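PDB 1XG8: hypothetical protein SA0798 from Staphylococcus aureus subsp. aureus N315, which is of unknown function but belongs to the DUF1462 family, which is grouped with thioredoxin-like proteins. Local coordinates for residues Tyr32-Leu35 and Gln36-Lys40; Arg41-Pro44 and Asn45-Phe48. One frame throughout, in Å; residues are numbered along the deposited sequence.

Overall arrangement
Contact 1 (32-35 with 36-40) and contact 2 (41-44 with 45-48) follow each other along the chain, their centres about 10 Å apart. The first lies wholly within helix 28-42; the second begins at the last residues of that helix and takes in the bend that leads to strand 48-54. Together they follow the helix of a beta-alpha-beta unit (strands 8-14 and 48-54) and its exit to the second strand. The two meet where L39 CB rests 3.7 Å from F48 CE2, so the helix touches the strand that follows it. Contact 1 lies about 10 Å from the centre of the chain and contact 2 about 15 Å, both on the same side of it.

Contact 1 of 2, residues Tyr32-Leu35 and Gln36-Lys40; sequences YDWL and QPLLK
W34 and L38, one helical turn apart, run side by side and point the same way, and a methyl of the leucine sits on the indole. CD2 of L38 lies 3.6 Å from W34 CZ2, over one face of the six-membered ring and offset toward its rim. The approach is a CH-pi contact, 23° off the ring normal, and the broad flat ring gives the small round methyl a surface to settle on. CG of W34 is anti to the backbone N (chi1 161°), a setting that carries the indole forward along the helix to L38. The same methyl has L35 on another side, with L38 CD2 4.3 Å from L35 CD1. The branch point of L35 in turn approaches L39, L35 CG lying 4.4 Å from L39 CD1. These leucines suit the inner side of helix 28-42, the connection of a beta-alpha-beta unit in a thioredoxin-like fold. L35 projects onto V10 and V12 of strand 8-14, whereas L39 fits between F48 and Y50 of strand 48-54 and I100 and I104 of helix 97-110. W34 and L38 both reach T97 of that last helix.

The backbone beneath carries two helical bonds: L38 N to W34 O, 3.2 Å, and L39 N to L35 O, 3.1 Å. P37 has no N-H to give to the turn before, and the helix kinks there; its compact ring lies on the outer side, with P37 CD against the carbonyl oxygen of W34. On another flank, the Y32 ring and the Q36 side chain slant across each other, and both also touch Y50.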
ATOM      1  N   TYR A  32      -0.390  -7.018   3.664  1.00 28.49           N
ATOM      2  CA  TYR A  32      -0.468  -6.109   4.790  1.00 29.19           C
ATOM      3  C   TYR A  32       0.388  -6.612   5.952  1.00 30.28           C
ATOM      4  O   TYR A  32       1.040  -5.836   6.640  1.00 30.13           O
ATOM      5  CB  TYR A  32      -1.925  -5.953   5.211  1.00 29.22           C
ATOM      6  CG  TYR A  32      -2.153  -5.026   6.381  1.00 29.94           C
ATOM      7  CD1 TYR A  32      -2.178  -5.514   7.687  1.00 30.24           C
ATOM      8  CD2 TYR A  32      -2.383  -3.665   6.182  1.00 30.17           C
ATOM      9  CE1 TYR A  32      -2.436  -4.673   8.769  1.00 31.74           C
ATOM     10  CE2 TYR A  32      -2.639  -2.811   7.258  1.00 32.00           C
ATOM     11  CZ  TYR A  32      -2.672  -3.327   8.548  1.00 32.63           C
ATOM     12  OH  TYR A  32      -3.006  -2.517   9.608  1.00 33.75           O
ATOM     13  N   ASP A  33       0.400  -7.916   6.168  1.00 31.38           N
ATOM     14  CA  ASP A  33       1.199  -8.468   7.251  1.00 33.49           C
ATOM     15  C   ASP A  33       2.671  -8.529   6.890  1.00 33.48           C
ATOM     16  O   ASP A  33       3.532  -8.457   7.761  1.00 35.23           O
ATOM     17  CB  ASP A  33       0.718  -9.871   7.594  1.00 35.86           C
ATOM     18  CG  ASP A  33      -0.596  -9.862   8.328  1.00 38.81           C
ATOM     19  OD1 ASP A  33      -1.208 -10.946   8.451  1.00 40.79           O
ATOM     20  OD2 ASP A  33      -1.006  -8.770   8.786  1.00 41.14           O
ATOM     21  N   TRP A  34       2.950  -8.681   5.600  1.00 32.53           N
ATOM     22  CA  TRP A  34       4.313  -8.769   5.088  1.00 29.72           C
ATOM     23  C   TRP A  34       4.988  -7.407   5.068  1.00 28.84           C
ATOM     24  O   TRP A  34       6.140  -7.255   5.458  1.00 27.86           O
ATOM     25  CB  TRP A  34       4.251  -9.337   3.683  1.00 27.75           C
ATOM     26  CG  TRP A  34       5.443  -9.096   2.841  1.00 27.05           C
ATOM     27  CD1 TRP A  34       6.612  -9.798   2.850  1.00 25.38           C
ATOM     28  CD2 TRP A  34       5.546  -8.152   1.769  1.00 25.79           C
ATOM     29  NE1 TRP A  34       7.430  -9.362   1.840  1.00 24.68           N
ATOM     30  CE2 TRP A  34       6.801  -8.353   1.159  1.00 26.00           C
ATOM     31  CE3 TRP A  34       4.695  -7.162   1.260  1.00 25.28           C
ATOM     32  CZ2 TRP A  34       7.228  -7.599   0.059  1.00 25.70           C
ATOM     33  CZ3 TRP A  34       5.118  -6.409   0.165  1.00 25.21           C
ATOM     34  CH2 TRP A  34       6.373  -6.634  -0.423  1.00 26.56           C
ATOM     35  N   LEU A  35       4.238  -6.419   4.609  1.00 28.91           N
ATOM     36  CA  LEU A  35       4.712  -5.050   4.490  1.00 31.09           C
ATOM     37  C   LEU A  35       5.261  -4.476   5.803  1.00 32.08           C
ATOM     38  O   LEU A  35       6.317  -3.837   5.826  1.00 32.39           O
ATOM     39  CB  LEU A  35       3.558  -4.190   3.973  1.00 30.55           C
ATOM     40  CG  LEU A  35       3.829  -2.883   3.250  1.00 29.83           C
ATOM     41  CD1 LEU A  35       4.760  -3.102   2.068  1.00 28.94           C
ATOM     42  CD2 LEU A  35       2.500  -2.335   2.788  1.00 30.16           C
ATOM     43  N   GLN A  36       4.550  -4.721   6.898  1.00 32.12           N
ATOM     44  CA  GLN A  36       4.956  -4.207   8.194  1.00 32.30           C
ATOM     45  C   GLN A  36       6.363  -4.604   8.631  1.00 33.25           C
ATOM     46  O   GLN A  36       7.171  -3.738   8.954  1.00 35.07           O
ATOM     47  CB  GLN A  36       3.909  -4.587   9.251  1.00 33.01           C
ATOM     48  CG  GLN A  36       2.692  -3.656   9.228  1.00 34.83           C
ATOM     49  CD  GLN A  36       1.396  -4.306   9.689  1.00 36.56           C
ATOM     50  OE1 GLN A  36       0.953  -5.297   9.120  1.00 38.91           O
ATOM     51  NE2 GLN A  36       0.773  -3.734  10.713  1.00 36.77           N
ATOM     52  N   PRO A  37       6.690  -5.907   8.637  1.00 33.57           N
ATOM     53  CA  PRO A  37       8.038  -6.311   9.056  1.00 33.03           C
ATOM     54  C   PRO A  37       9.077  -5.847   8.057  1.00 32.52           C
ATOM     55  O   PRO A  37      10.150  -5.401   8.428  1.00 33.44           O
ATOM     56  CB  PRO A  37       7.950  -7.833   9.109  1.00 32.46           C
ATOM     57  CG  PRO A  37       6.517  -8.083   9.380  1.00 32.56           C
ATOM     58  CD  PRO A  37       5.839  -7.093   8.465  1.00 33.09           C
ATOM     59  N   LEU A  38       8.745  -5.970   6.781  1.00 33.04           N
ATOM     60  CA  LEU A  38       9.632  -5.560   5.703  1.00 31.97           C
ATOM     61  C   LEU A  38      10.202  -4.163   5.940  1.00 32.77           C
ATOM     62  O   LEU A  38      11.412  -3.972   5.980  1.00 31.43           O
ATOM     63  CB  LEU A  38       8.863  -5.563   4.383  1.00 32.23           C
ATOM     64  CG  LEU A  38       9.633  -5.158   3.125  1.00 30.98           C
ATOM     65  CD1 LEU A  38      10.629  -6.251   2.772  1.00 31.02           C
ATOM     66  CD2 LEU A  38       8.657  -4.922   1.975  1.00 31.61           C
ATOM     67  N   LEU A  39       9.317  -3.186   6.097  1.00 33.42           N
ATOM     68  CA  LEU A  39       9.741  -1.810   6.293  1.00 33.50           C
ATOM     69  C   LEU A  39      10.448  -1.582   7.621  1.00 35.68           C
ATOM     70  O   LEU A  39      11.411  -0.812   7.691  1.00 36.52           O
ATOM     71  CB  LEU A  39       8.539  -0.880   6.173  1.00 30.00           C
ATOM     72  CG  LEU A  39       7.769  -1.017   4.865  1.00 27.12           C
ATOM     73  CD1 LEU A  39       6.707   0.062   4.812  1.00 25.50           C
ATOM     74  CD2 LEU A  39       8.715  -0.902   3.681  1.00 24.12           C
ATOM     75  N   LYS A  40       9.972  -2.244   8.672  1.00 37.44           N
ATOM     76  CA  LYS A  40      10.584  -2.112   9.990  1.00 39.64           C
ATOM     77  C   LYS A  40      12.041  -2.570   9.943  1.00 39.39           C
ATOM     78  O   LYS A  40      12.883  -2.104  10.714  1.00 39.20           O
ATOM     79  CB  LYS A  40       9.823  -2.954  11.016  1.00 43.18           C
ATOM     80  CG  LYS A  40      10.533  -3.064  12.365  1.00 47.37           C
ATOM     81  CD  LYS A  40       9.824  -4.023  13.313  1.00 50.91           C
ATOM     82  CE  LYS A  40       9.719  -5.422  12.718  1.00 53.13           C
ATOM     83  NZ  LYS A  40      11.053  -5.943  12.299  1.00 54.89           N
TER

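Contact 2 of 2, residues Arg41-Pro44 and Asn45-Phe48; sequences RKYP and NISF
Y43 CB meets the edge of the F48 ring, 4.2 Å from F48 CE2, while I46 CG2 lies over one face of that ring, 3.4 Å above its plane and offset toward the rim. A water also lies at the ring's edge, in its plane. These groups gather round a type I beta turn, Y43 to I46, which takes the chain out of helix 28-42 toward strand 48-54 of the beta-alpha-beta unit. P44 suits the second position of the turn because its ring holds phi near the required value (-55°).

The side chains of Y43 and I46, at the two ends of the turn, lie alongside each other: I46 CD1 is 3.8 Å from Y43 CB, and approaches the tyrosine ring obliquely. With CG anti to its carbonyl carbon (chi1 -52°), Y43 leads its ring away from the turn onto I104 and L108 of helix 97-110. Tyrosine suits this place, its ring packing on the helix while its hydroxyl bonds D105. Across the turn, I46 N donates to Y43 O at 3.1 Å from above the carbonyl plane. The water lies 2.7 Å from Y43 O and 2.8 Å from I46 O, within bonding distance of both carbonyls.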
ATOM      1  N   ARG A  41      12.333  -3.476   9.018  1.00 38.68           N
ATOM      2  CA  ARG A  41      13.671  -4.026   8.863  1.00 38.79           C
ATOM      3  C   ARG A  41      14.576  -3.237   7.917  1.00 38.24           C
ATOM      4  O   ARG A  41      15.742  -3.000   8.221  1.00 37.81           O
ATOM      5  CB  ARG A  41      13.555  -5.476   8.396  1.00 39.86           C
ATOM      6  CG  ARG A  41      14.852  -6.134   7.970  1.00 42.46           C
ATOM      7  CD  ARG A  41      14.637  -7.630   7.842  1.00 45.04           C
ATOM      8  NE  ARG A  41      13.473  -7.953   7.017  1.00 47.58           N
ATOM      9  CZ  ARG A  41      12.547  -8.855   7.342  1.00 49.25           C
ATOM     10  NH1 ARG A  41      12.642  -9.530   8.481  1.00 49.93           N
ATOM     11  NH2 ARG A  41      11.526  -9.087   6.525  1.00 49.07           N
ATOM     12  N   LYS A  42      14.040  -2.826   6.776  1.00 37.49           N
ATOM     13  CA  LYS A  42      14.821  -2.079   5.799  1.00 35.82           C
ATOM     14  C   LYS A  42      14.928  -0.593   6.114  1.00 34.00           C
ATOM     15  O   LYS A  42      15.920   0.043   5.757  1.00 33.16           O
ATOM     16  CB  LYS A  42      14.231  -2.284   4.405  1.00 37.90           C
ATOM     17  CG  LYS A  42      14.262  -3.737   3.966  1.00 39.63           C
ATOM     18  CD  LYS A  42      13.712  -3.911   2.572  1.00 41.67           C
ATOM     19  CE  LYS A  42      14.155  -5.241   1.987  1.00 43.32           C
ATOM     20  NZ  LYS A  42      15.630  -5.280   1.779  1.00 44.18           N
ATOM     21  N   TYR A  43      13.914  -0.039   6.776  1.00 31.72           N
ATOM     22  CA  TYR A  43      13.939   1.375   7.139  1.00 30.38           C
ATOM     23  C   TYR A  43      13.630   1.543   8.618  1.00 29.43           C
ATOM     24  O   TYR A  43      12.594   2.087   8.998  1.00 28.41           O
ATOM     25  CB  TYR A  43      12.948   2.161   6.285  1.00 30.52           C
ATOM     26  CG  TYR A  43      13.141   1.923   4.805  1.00 30.54           C
ATOM     27  CD1 TYR A  43      12.419   0.925   4.142  1.00 29.51           C
ATOM     28  CD2 TYR A  43      14.082   2.655   4.074  1.00 29.57           C
ATOM     29  CE1 TYR A  43      12.625   0.661   2.795  1.00 26.71           C
ATOM     30  CE2 TYR A  43      14.299   2.395   2.717  1.00 28.74           C
ATOM     31  CZ  TYR A  43      13.563   1.394   2.089  1.00 27.99           C
ATOM     32  OH  TYR A  43      13.767   1.113   0.762  1.00 27.21           O
ATOM     33  N   PRO A  44      14.559   1.091   9.473  1.00 29.43           N
ATOM     34  CA  PRO A  44      14.514   1.121  10.937  1.00 28.63           C
ATOM     35  C   PRO A  44      14.271   2.499  11.519  1.00 28.39           C
ATOM     36  O   PRO A  44      13.588   2.638  12.533  1.00 27.86           O
ATOM     37  CB  PRO A  44      15.888   0.596  11.336  1.00 28.34           C
ATOM     38  CG  PRO A  44      16.307  -0.219  10.166  1.00 29.54           C
ATOM     39  CD  PRO A  44      15.879   0.624   9.020  1.00 30.10           C
ATOM     40  N   ASN A  45      14.827   3.518  10.874  1.00 27.43           N
ATOM     41  CA  ASN A  45      14.691   4.876  11.375  1.00 27.91           C
ATOM     42  C   ASN A  45      13.489   5.640  10.863  1.00 27.45           C
ATOM     43  O   ASN A  45      13.314   6.807  11.198  1.00 28.77           O
ATOM     44  CB  ASN A  45      15.962   5.674  11.081  1.00 28.40           C
ATOM     45  CG  ASN A  45      17.204   5.017  11.656  1.00 30.60           C
ATOM     46  OD1 ASN A  45      17.266   4.721  12.852  1.00 30.48           O
ATOM     47  ND2 ASN A  45      18.202   4.782  10.806  1.00 31.78           N
ATOM     48  N   ILE A  46      12.656   5.002  10.051  1.00 27.30           N
ATOM     49  CA  ILE A  46      11.475   5.690   9.547  1.00 25.98           C
ATOM     50  C   ILE A  46      10.273   5.151  10.293  1.00 25.27           C
ATOM     51  O   ILE A  46      10.222   3.970  10.611  1.00 26.70           O
ATOM     52  CB  ILE A  46      11.282   5.469   8.024  1.00 26.08           C
ATOM     53  CG1 ILE A  46      12.513   5.976   7.266  1.00 25.77           C
ATOM     54  CG2 ILE A  46      10.028   6.202   7.540  1.00 22.24           C
ATOM     55  CD1 ILE A  46      12.388   5.871   5.762  1.00 28.31           C
ATOM     56  N   SER A  47       9.320   6.020  10.601  1.00 25.50           N
ATOM     57  CA  SER A  47       8.129   5.585  11.293  1.00 26.32           C
ATOM     58  C   SER A  47       6.972   5.491  10.305  1.00 26.05           C
ATOM     59  O   SER A  47       6.723   6.406   9.521  1.00 24.41           O
ATOM     60  CB  SER A  47       7.788   6.541  12.446  1.00 28.64           C
ATOM     61  OG  SER A  47       7.573   7.864  11.989  1.00 33.44           O
ATOM     62  N   PHE A  48       6.286   4.356  10.345  1.00 26.72           N
ATOM     63  CA  PHE A  48       5.155   4.089   9.472  1.00 27.92           C
ATOM     64  C   PHE A  48       3.968   3.744  10.334  1.00 28.79           C
ATOM     65  O   PHE A  48       4.121   3.183  11.410  1.00 29.67           O
ATOM     66  CB  PHE A  48       5.441   2.884   8.563  1.00 27.04           C
ATOM     67  CG  PHE A  48       6.559   3.103   7.584  1.00 25.90           C
ATOM     68  CD1 PHE A  48       6.363   3.871   6.443  1.00 25.28           C
ATOM     69  CD2 PHE A  48       7.818   2.557   7.813  1.00 24.22           C
ATOM     70  CE1 PHE A  48       7.405   4.092   5.552  1.00 23.26           C
ATOM     71  CE2 PHE A  48       8.862   2.775   6.926  1.00 22.08           C
ATOM     72  CZ  PHE A  48       8.655   3.541   5.799  1.00 21.85           C
TER
HETATM   73  O   HOH W   1      10.182   1.326   9.790  1.00 28.45           O